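Side-chain contacts in adenylate kinase (Schistosoma mansoni, PDB 3UMF), which catalyses the reversible transfer of a phosphoryl group between adenine nucleotides, converting ATP and AMP into two ADP: residues Val145-Leu150 / Arg170-Asn175; Phe33-Pro38 / Pro180-Tyr185; Lys79-Met82 / Val88-Glu91; Val92-Leu97 / Asp114-Glu119. All blocks are in the same frame, centred on the assembly; numbering follows the deposited sequence.

Contact 1: Val145-Leu150 / Arg170-Asn175; sequences VMRKRL and RFRTFN
Met146 and Phe171 form a small apolar helix-to-helix contact between helix 143-150 and helix 161-177, beside which lie the charged ends of Arg147 and Arg172. The two helices flank the segment that in adenylate kinases forms the lid, part of which, 154-159, is not modelled. The backbones keep apart, with the CA atoms of Met146 and Phe171 separated by 8.2 Å, and their side chains bridge the gap, sliding past each other in opposite directions. Met146 starts with CG anti to the backbone N (chi1 176°) and then bends at chi2 and chi3, a folded course that puts CE 3.8 Å from Phe171 CB while Met146 CG lies 3.9 Å from Phe171 CD1. A flexible methionine suits this place because it can wrap along the root and rim of the aromatic group. Arg147 and Arg172 are extended as far as NE, their guanidinium planes 54° apart, with Arg172 NH2 near the plane of the Arg147 group and 3.7 Å from Arg147 NH2. Glu143 draws the two together: its carboxylate forms salt bridges with both, through OE2 to Arg147 and OE1 to Arg172. Met146 also packs on Ile167 and Val168 of helix 161-177, and Phe171 rests on Val141, just beyond strand 135-140.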
# COMPACT_ATOMS: atom_id res chain seq x y z
N VAL A 145 -12.35 17.14 -0.07
CA VAL A 145 -12.88 16.04 -0.87
C VAL A 145 -13.26 14.85 0.02
O VAL A 145 -14.32 14.25 -0.16
CB VAL A 145 -11.87 15.59 -1.94
CG1 VAL A 145 -12.22 14.21 -2.49
CG2 VAL A 145 -11.80 16.61 -3.07
N MET A 146 -12.39 14.50 0.96
CA MET A 146 -12.68 13.43 1.92
C MET A 146 -13.98 13.69 2.69
O MET A 146 -14.81 12.80 2.83
CB MET A 146 -11.51 13.25 2.88
CG MET A 146 -11.73 12.22 3.99
SD MET A 146 -12.62 12.84 5.44
CE MET A 146 -11.50 14.10 6.06
N ARG A 147 -14.14 14.92 3.19
CA ARG A 147 -15.34 15.31 3.93
C ARG A 147 -16.61 15.18 3.10
O ARG A 147 -17.63 14.69 3.58
CB ARG A 147 -15.21 16.76 4.43
CG ARG A 147 -14.17 17.01 5.52
CD ARG A 147 -14.11 18.49 5.87
NE ARG A 147 -13.14 18.81 6.91
CZ ARG A 147 -13.44 18.98 8.19
NH1 ARG A 147 -14.70 18.86 8.60
NH2 ARG A 147 -12.49 19.27 9.07
N LYS A 148 -16.55 15.63 1.85
CA LYS A 148 -17.70 15.59 0.95
C LYS A 148 -18.03 14.15 0.60
O LYS A 148 -19.17 13.81 0.28
CB LYS A 148 -17.39 16.40 -0.32
CG LYS A 148 -18.58 16.64 -1.23
CD LYS A 148 -18.61 15.68 -2.40
N ARG A 149 -17.02 13.29 0.69
CA ARG A 149 -17.16 11.90 0.31
C ARG A 149 -17.67 11.02 1.47
O ARG A 149 -18.56 10.19 1.27
CB ARG A 149 -15.81 11.38 -0.21
CG ARG A 149 -15.89 10.21 -1.16
CD ARG A 149 -14.59 10.03 -1.92
NE ARG A 149 -14.64 10.62 -3.26
CZ ARG A 149 -13.59 10.69 -4.08
NH1 ARG A 149 -12.41 10.22 -3.70
NH2 ARG A 149 -13.73 11.24 -5.28
N LEU A 150 -17.13 11.22 2.67
CA LEU A 150 -17.43 10.34 3.80
C LEU A 150 -18.39 10.92 4.84
O LEU A 150 -19.11 10.19 5.52
CB LEU A 150 -16.14 9.94 4.53
CG LEU A 150 -15.00 9.32 3.70
CD1 LEU A 150 -13.82 8.99 4.59
CD2 LEU A 150 -15.49 8.09 2.96
N ARG A 170 -7.94 11.13 11.62
CA ARG A 170 -7.27 9.99 11.00
C ARG A 170 -6.69 10.39 9.64
O ARG A 170 -5.60 9.96 9.26
CB ARG A 170 -8.22 8.80 10.85
CG ARG A 170 -7.55 7.53 10.35
CD ARG A 170 -8.55 6.40 10.21
NE ARG A 170 -9.17 6.07 11.49
CZ ARG A 170 -10.20 5.25 11.63
NH1 ARG A 170 -10.74 4.67 10.57
NH2 ARG A 170 -10.70 5.01 12.83
N PHE A 171 -7.44 11.23 8.92
CA PHE A 171 -6.98 11.79 7.65
C PHE A 171 -5.72 12.64 7.85
O PHE A 171 -4.74 12.49 7.11
CB PHE A 171 -8.09 12.64 7.02
CG PHE A 171 -7.67 13.35 5.76
CD1 PHE A 171 -7.86 12.76 4.52
CD2 PHE A 171 -7.09 14.61 5.82
CE1 PHE A 171 -7.47 13.42 3.36
CE2 PHE A 171 -6.69 15.26 4.66
CZ PHE A 171 -6.89 14.66 3.43
N ARG A 172 -5.76 13.53 8.83
CA ARG A 172 -4.65 14.44 9.07
C ARG A 172 -3.44 13.70 9.61
O ARG A 172 -2.30 14.02 9.27
CB ARG A 172 -5.07 15.56 10.04
CG ARG A 172 -6.16 16.46 9.50
CD ARG A 172 -6.51 17.56 10.50
NE ARG A 172 -7.57 18.44 9.99
CZ ARG A 172 -8.17 19.38 10.72
NH1 ARG A 172 -7.82 19.57 11.98
NH2 ARG A 172 -9.11 20.12 10.17
N THR A 173 -3.68 12.70 10.46
CA THR A 173 -2.61 11.85 10.97
C THR A 173 -1.92 11.11 9.82
O THR A 173 -0.70 11.07 9.75
CB THR A 173 -3.11 10.84 12.03
OG1 THR A 173 -3.44 11.54 13.24
CG2 THR A 173 -2.04 9.81 12.34
N PHE A 174 -2.72 10.54 8.92
CA PHE A 174 -2.16 9.82 7.78
C PHE A 174 -1.39 10.75 6.84
O PHE A 174 -0.31 10.40 6.38
CB PHE A 174 -3.27 9.09 7.00
CG PHE A 174 -2.77 8.35 5.79
CD1 PHE A 174 -2.34 7.04 5.88
CD2 PHE A 174 -2.72 8.98 4.55
CE1 PHE A 174 -1.87 6.36 4.76
CE2 PHE A 174 -2.25 8.31 3.43
CZ PHE A 174 -1.83 7.00 3.54
N ASN A 175 -1.96 11.92 6.56
CA ASN A 175 -1.33 12.90 5.68
C ASN A 175 0.05 13.33 6.20
O ASN A 175 1.01 13.41 5.44
CB ASN A 175 -2.25 14.12 5.51
CG ASN A 175 -1.64 15.19 4.61
OD1 ASN A 175 -1.70 15.10 3.38
ND2 ASN A 175 -1.07 16.22 5.23

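Contact 2: Phe33-Pro38 / Pro180-Tyr185; sequences FVLGGP and PVIEHY
Strand 33-35 and helix 180-185 run in roughly opposed directions, 135° apart, and their axes come no closer than 11.6 Å, the spacing of a helix laid over a sheet. Leu35 and Ile182 have CA atoms 9.0 Å apart, so branched side chains fill the layer between. Leu35 CG lies anti to the carbonyl carbon (chi1 -76°), which carries CD1 out to the helix: it lies 3.9 Å from Ile182 CG1, crossing that chain at a slant, and meets Val181 CG1 tip to tip at 4.2 Å. The strand is the central one of a five-stranded parallel sheet, and its end runs into Gly36, Gly37 and Pro38, the start of the P-loop of this nucleotide kinase fold, a loop that in the family wraps the phosphates of ATP. Two residues back on the strand, Phe33 points toward the helix as Leu35 does. The side chains of Phe33 and Tyr185 cross at about a right angle, with Tyr185 OH 3.9 Å from Phe33 CE2, near the plane of the phenylalanine ring and at its edge. Tyrosine suits a place where a mostly apolar side chain must end on a polar atom: the buried hydroxyl is hydrogen-bonded to Glu127, while Phe33 packs edge-to-face with Phe126.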
# COMPACT_ATOMS: atom_id res chain seq x y z
N PHE A 33 4.34 0.27 -4.96
CA PHE A 33 3.81 0.69 -3.68
C PHE A 33 2.53 1.49 -3.90
O PHE A 33 2.46 2.33 -4.80
CB PHE A 33 4.84 1.56 -2.95
CG PHE A 33 6.07 0.81 -2.48
CD1 PHE A 33 6.01 -0.54 -2.16
CD2 PHE A 33 7.29 1.46 -2.36
CE1 PHE A 33 7.14 -1.22 -1.73
CE2 PHE A 33 8.42 0.79 -1.93
CZ PHE A 33 8.34 -0.55 -1.61
N VAL A 34 1.50 1.22 -3.10
CA VAL A 34 0.24 1.95 -3.21
C VAL A 34 -0.12 2.64 -1.89
O VAL A 34 -0.24 2.00 -0.84
CB VAL A 34 -0.92 1.03 -3.66
CG1 VAL A 34 -2.22 1.82 -3.74
CG2 VAL A 34 -0.60 0.40 -5.00
N LEU A 35 -0.29 3.96 -1.96
CA LEU A 35 -0.64 4.76 -0.79
C LEU A 35 -1.98 5.46 -0.97
O LEU A 35 -2.32 5.89 -2.07
CB LEU A 35 0.45 5.80 -0.51
CG LEU A 35 1.73 5.29 0.14
CD1 LEU A 35 2.68 6.45 0.41
CD2 LEU A 35 1.42 4.54 1.43
N GLY A 36 -2.74 5.58 0.12
CA GLY A 36 -4.02 6.26 0.09
C GLY A 36 -4.69 6.26 1.45
O GLY A 36 -4.87 5.21 2.07
N GLY A 37 -5.06 7.45 1.91
CA GLY A 37 -5.70 7.58 3.21
C GLY A 37 -7.21 7.52 3.10
O GLY A 37 -7.74 7.06 2.09
N PRO A 38 -7.91 7.99 4.14
CA PRO A 38 -9.38 8.01 4.16
C PRO A 38 -9.93 8.84 3.00
O PRO A 38 -9.45 9.95 2.77
CB PRO A 38 -9.71 8.70 5.49
CG PRO A 38 -8.49 8.48 6.34
CD PRO A 38 -7.33 8.53 5.39
N PRO A 180 7.21 12.38 4.72
CA PRO A 180 8.60 12.15 4.30
C PRO A 180 8.79 10.96 3.36
O PRO A 180 9.74 10.96 2.58
CB PRO A 180 9.34 11.93 5.62
CG PRO A 180 8.30 11.50 6.58
CD PRO A 180 7.03 12.19 6.17
N VAL A 181 7.92 9.96 3.42
CA VAL A 181 8.08 8.82 2.51
C VAL A 181 7.68 9.20 1.09
O VAL A 181 8.33 8.79 0.12
CB VAL A 181 7.36 7.54 3.01
CG1 VAL A 181 5.85 7.65 2.87
CG2 VAL A 181 7.88 6.32 2.25
N ILE A 182 6.65 10.03 0.96
CA ILE A 182 6.22 10.52 -0.35
C ILE A 182 7.27 11.46 -0.95
O ILE A 182 7.59 11.37 -2.13
CB ILE A 182 4.85 11.22 -0.26
CG1 ILE A 182 3.76 10.19 0.03
CG2 ILE A 182 4.54 11.98 -1.54
CD1 ILE A 182 2.41 10.80 0.34
N GLU A 183 7.81 12.36 -0.13
CA GLU A 183 8.84 13.27 -0.60
C GLU A 183 10.11 12.53 -1.03
O GLU A 183 10.74 12.90 -2.02
CB GLU A 183 9.17 14.32 0.47
CG GLU A 183 10.19 15.36 0.02
CD GLU A 183 9.72 16.15 -1.20
OE1 GLU A 183 8.52 16.48 -1.27
OE2 GLU A 183 10.56 16.44 -2.08
N HIS A 184 10.47 11.49 -0.29
CA HIS A 184 11.64 10.67 -0.60
C HIS A 184 11.58 10.05 -2.00
O HIS A 184 12.55 10.10 -2.75
CB HIS A 184 11.82 9.57 0.45
CG HIS A 184 12.93 8.62 0.15
ND1 HIS A 184 14.26 8.96 0.27
CD2 HIS A 184 12.91 7.33 -0.25
CE1 HIS A 184 15.01 7.93 -0.05
NE2 HIS A 184 14.22 6.92 -0.38
N TYR A 185 10.44 9.47 -2.35
CA TYR A 185 10.30 8.85 -3.66
C TYR A 185 9.97 9.86 -4.76
O TYR A 185 10.22 9.60 -5.94
CB TYR A 185 9.28 7.71 -3.63
CG TYR A 185 9.77 6.52 -2.84
CD1 TYR A 185 10.71 5.65 -3.37
CD2 TYR A 185 9.31 6.28 -1.55
CE1 TYR A 185 11.17 4.56 -2.64
CE2 TYR A 185 9.76 5.20 -0.82
CZ TYR A 185 10.69 4.35 -1.37
OH TYR A 185 11.14 3.27 -0.65

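Contact 3: Lys79-Met82 / Val88-Glu91; sequences KAMM and VPLE
The methyl end of Met81 comes up to the CD corner of the Pro89 ring in the tighter part of this contact, with Met81 CE 3.7 Å from Pro89 CD. The first torsion sets Met81 CG beside its own backbone N (chi1 -74°), and a bend at chi3 (57°) turns the methyl to the proline ring. The same methyl, Met81 CE, also lies 4.2 Å from Val88 CA, so it rests against the backbone just ahead of helix 90-104. The backbones come nearest here, Met81 CA to Val88 CA being 7.4 Å. Pro89 occupies the N-cap position of that helix; its closed ring restricts the backbone at the turn and offers a stiff apolar surface to the methyl. This close pair sits on the solvent side, since Pro89 is exposed.

The other part is looser. Met82 stretches out almost straight beyond CG, and its CE comes no nearer than 4.4 Å to Val88 CG2; yet both residues are backed by Leu64 of helix 60-68, which adds a third apolar surface. The whole contact lies at the surface, joining helix 73-84 to the helix that follows it in what is, as in other adenylate kinases, probably the mobile AMP-binding part. Thioether chains and aliphatic groups alone meet across it. Dispersion and the hiding of apolar surface must therefore supply the attraction, forces with little directional preference.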
# COMPACT_ATOMS: atom_id res chain seq x y z
N LYS A 79 0.18 -13.97 17.28
CA LYS A 79 -1.19 -13.88 17.76
C LYS A 79 -1.24 -13.36 19.20
O LYS A 79 -2.06 -12.50 19.52
CB LYS A 79 -1.86 -15.26 17.66
CG LYS A 79 -3.35 -15.27 17.97
CD LYS A 79 -3.97 -16.62 17.64
CE LYS A 79 -5.44 -16.67 18.00
NZ LYS A 79 -5.67 -16.48 19.45
N ALA A 80 -0.36 -13.88 20.05
CA ALA A 80 -0.29 -13.44 21.44
C ALA A 80 0.13 -11.97 21.53
O ALA A 80 -0.36 -11.24 22.39
CB ALA A 80 0.67 -14.32 22.23
N MET A 81 1.04 -11.55 20.66
CA MET A 81 1.47 -10.16 20.60
C MET A 81 0.32 -9.25 20.19
O MET A 81 0.09 -8.21 20.80
CB MET A 81 2.64 -10.00 19.62
CG MET A 81 3.96 -10.53 20.12
SD MET A 81 5.17 -10.77 18.80
CE MET A 81 5.25 -9.12 18.11
N MET A 82 -0.41 -9.67 19.15
CA MET A 82 -1.57 -8.93 18.68
C MET A 82 -2.62 -8.80 19.77
O MET A 82 -3.23 -7.74 19.94
CB MET A 82 -2.17 -9.61 17.45
CG MET A 82 -1.30 -9.57 16.21
SD MET A 82 -1.92 -10.67 14.92
CE MET A 82 -0.73 -10.36 13.61
N VAL A 88 3.82 -5.30 15.86
CA VAL A 88 4.57 -6.29 15.09
C VAL A 88 5.78 -5.61 14.46
O VAL A 88 5.63 -4.61 13.76
CB VAL A 88 3.69 -6.93 14.00
CG1 VAL A 88 4.45 -8.04 13.30
CG2 VAL A 88 2.41 -7.46 14.61
N PRO A 89 6.98 -6.14 14.72
CA PRO A 89 8.21 -5.53 14.18
C PRO A 89 8.20 -5.48 12.65
O PRO A 89 7.61 -6.35 12.01
CB PRO A 89 9.31 -6.47 14.67
CG PRO A 89 8.75 -7.11 15.89
CD PRO A 89 7.28 -7.27 15.61
N LEU A 90 8.84 -4.46 12.09
CA LEU A 90 8.92 -4.30 10.64
C LEU A 90 9.62 -5.49 9.99
O LEU A 90 9.25 -5.91 8.89
CB LEU A 90 9.65 -3.00 10.30
CG LEU A 90 10.04 -2.74 8.84
CD1 LEU A 90 8.81 -2.70 7.94
CD2 LEU A 90 10.83 -1.45 8.73
N GLU A 91 10.61 -6.04 10.69
CA GLU A 91 11.37 -7.19 10.20
C GLU A 91 10.47 -8.40 9.92
O GLU A 91 10.70 -9.14 8.96
CB GLU A 91 12.47 -7.57 11.20
CG GLU A 91 13.64 -6.59 11.26
CD GLU A 91 13.28 -5.27 11.92
OE1 GLU A 91 12.33 -5.24 12.75
OE2 GLU A 91 13.93 -4.25 11.61

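Contact 4: Val92-Leu97 / Asp114-Glu119; sequences VVLALL and DGYPRE
The Tyr116 ring, from the Asp-Gly-Tyr-Pro-Arg signature of adenylate kinases after strand 110-114, packs against three aliphatic residues of helix 90-104. Leu97 CD1 lies over one ring face, toward its rim, 4.2 Å from Tyr116 CZ. Pro117 CB covers the opposite face, 3.7 Å above the plane of the Tyr116 ring, so the aromatic group is sandwiched between a leucine methyl and its own neighbour. Leu94 comes to the hydroxyl end at about a right angle; the approach of its CD1 to Tyr116 OH, 3.2 Å, is doubtful, because the first torsion of Leu94 is unstaggered (chi1 -138°) and the end of this side chain may not be well placed. Val93 CG1 adds a looser touch, 4.5 Å from Tyr116 CE1. With Tyr116 CG opposite its backbone N (chi1 -168°), the ring extends from the loop to the helix. Leucine and valine suit the helix here because their branched ends fit round a flat ring. A cis peptide bond joins Tyr116 to Pro117, while Gly115 takes a positive phi; next to it, Asp114 holds Lys42 by a salt bridge. Such a sharply turned loop, leaving the inner strand that neighbours the P-loop strand, is typical of the nucleoside monophosphate kinase fold.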
# COMPACT_ATOMS: atom_id res chain seq x y z
N VAL A 92 9.45 -8.59 10.75
CA VAL A 92 8.52 -9.70 10.58
C VAL A 92 7.68 -9.53 9.31
O VAL A 92 7.54 -10.46 8.52
CB VAL A 92 7.58 -9.86 11.79
CG1 VAL A 92 6.57 -10.96 11.55
CG2 VAL A 92 8.39 -10.14 13.05
N VAL A 93 7.13 -8.33 9.12
CA VAL A 93 6.33 -8.03 7.94
C VAL A 93 7.18 -8.14 6.68
O VAL A 93 6.74 -8.68 5.67
CB VAL A 93 5.73 -6.60 8.03
CG1 VAL A 93 5.08 -6.21 6.71
CG2 VAL A 93 4.72 -6.52 9.17
N LEU A 94 8.40 -7.63 6.77
CA LEU A 94 9.33 -7.64 5.65
C LEU A 94 9.66 -9.06 5.19
O LEU A 94 9.68 -9.35 4.00
CB LEU A 94 10.61 -6.89 6.03
CG LEU A 94 11.23 -5.96 4.99
CD1 LEU A 94 10.17 -5.05 4.40
CD2 LEU A 94 12.36 -5.15 5.60
N ALA A 95 9.90 -9.95 6.15
CA ALA A 95 10.19 -11.35 5.85
C ALA A 95 8.98 -12.04 5.21
O ALA A 95 9.14 -12.87 4.32
CB ALA A 95 10.63 -12.09 7.10
N LEU A 96 7.78 -11.70 5.67
CA LEU A 96 6.57 -12.27 5.10
C LEU A 96 6.36 -11.81 3.66
O LEU A 96 5.99 -12.61 2.80
CB LEU A 96 5.34 -11.92 5.96
CG LEU A 96 5.26 -12.59 7.34
CD1 LEU A 96 3.99 -12.18 8.06
CD2 LEU A 96 5.35 -14.10 7.21
N LEU A 97 6.62 -10.53 3.41
CA LEU A 97 6.53 -9.98 2.06
C LEU A 97 7.49 -10.69 1.11
O LEU A 97 7.09 -11.16 0.05
CB LEU A 97 6.86 -8.48 2.07
CG LEU A 97 5.75 -7.52 2.50
CD1 LEU A 97 6.32 -6.12 2.71
CD2 LEU A 97 4.64 -7.50 1.47
N ASP A 114 -0.35 -3.11 -1.06
CA ASP A 114 -1.43 -2.23 -0.64
C ASP A 114 -1.12 -1.58 0.71
O ASP A 114 -0.91 -2.27 1.71
CB ASP A 114 -2.74 -3.03 -0.57
CG ASP A 114 -3.97 -2.14 -0.54
OD1 ASP A 114 -3.96 -1.12 0.18
OD2 ASP A 114 -4.95 -2.46 -1.24
N GLY A 115 -1.10 -0.25 0.73
CA GLY A 115 -0.89 0.50 1.96
C GLY A 115 0.51 0.37 2.53
O GLY A 115 0.69 0.31 3.74
N TYR A 116 1.50 0.33 1.64
CA TYR A 116 2.90 0.19 2.04
C TYR A 116 3.78 0.93 1.04
O TYR A 116 3.50 0.90 -0.16
CB TYR A 116 3.28 -1.29 2.09
CG TYR A 116 4.61 -1.59 2.76
CD1 TYR A 116 4.67 -1.98 4.09
CD2 TYR A 116 5.81 -1.51 2.05
CE1 TYR A 116 5.88 -2.26 4.71
CE2 TYR A 116 7.02 -1.79 2.66
CZ TYR A 116 7.05 -2.16 3.99
OH TYR A 116 8.26 -2.44 4.59
N PRO A 117 4.84 1.61 1.52
CA PRO A 117 5.19 1.81 2.92
C PRO A 117 4.51 3.04 3.50
O PRO A 117 4.31 4.03 2.80
CB PRO A 117 6.70 2.06 2.85
CG PRO A 117 6.87 2.78 1.56
CD PRO A 117 5.84 2.22 0.62
N ARG A 118 4.16 2.99 4.78
CA ARG A 118 3.53 4.13 5.44
C ARG A 118 4.58 5.07 6.03
O ARG A 118 4.31 6.24 6.28
CB ARG A 118 2.56 3.66 6.52
CG ARG A 118 1.39 2.83 5.99
CD ARG A 118 0.51 2.31 7.12
NE ARG A 118 -0.15 3.38 7.86
CZ ARG A 118 -1.36 3.85 7.58
NH1 ARG A 118 -2.06 3.34 6.57
NH2 ARG A 118 -1.88 4.83 8.31
N GLU A 119 5.79 4.54 6.24
CA GLU A 119 6.88 5.33 6.80
C GLU A 119 8.18 5.10 6.03
O GLU A 119 8.33 4.10 5.32
CB GLU A 119 7.06 5.01 8.29
CG GLU A 119 5.83 5.33 9.14
CD GLU A 119 5.99 4.94 10.60
OE1 GLU A 119 7.02 5.30 11.21
OE2 GLU A 119 5.07 4.29 11.14

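How the contacts relate
Contact 2 closes the longest loop, tying the central strand 30-35 to helix 179-186, and the other three are nested inside it in the chain order 3, 4, 1. Contacts 3 and 4 share helix 90-104, lie about 12 Å apart centre to centre, and touch where Leu90 meets Tyr116. Contact 4 is about 13 Å from contact 2 between centres, with Pro117 packed on Phe33, Leu35 and Val181. Contact 1, its centre about 15 Å from that of contact 2, meets both through Phe174, which packs on Gly36 and Gly37 and on Arg118 of contact 4. The centres of contacts 1 and 3 stand about 28 Å apart. The buried pair 2 and 4 thus links the peripheral helices to the parallel sheet.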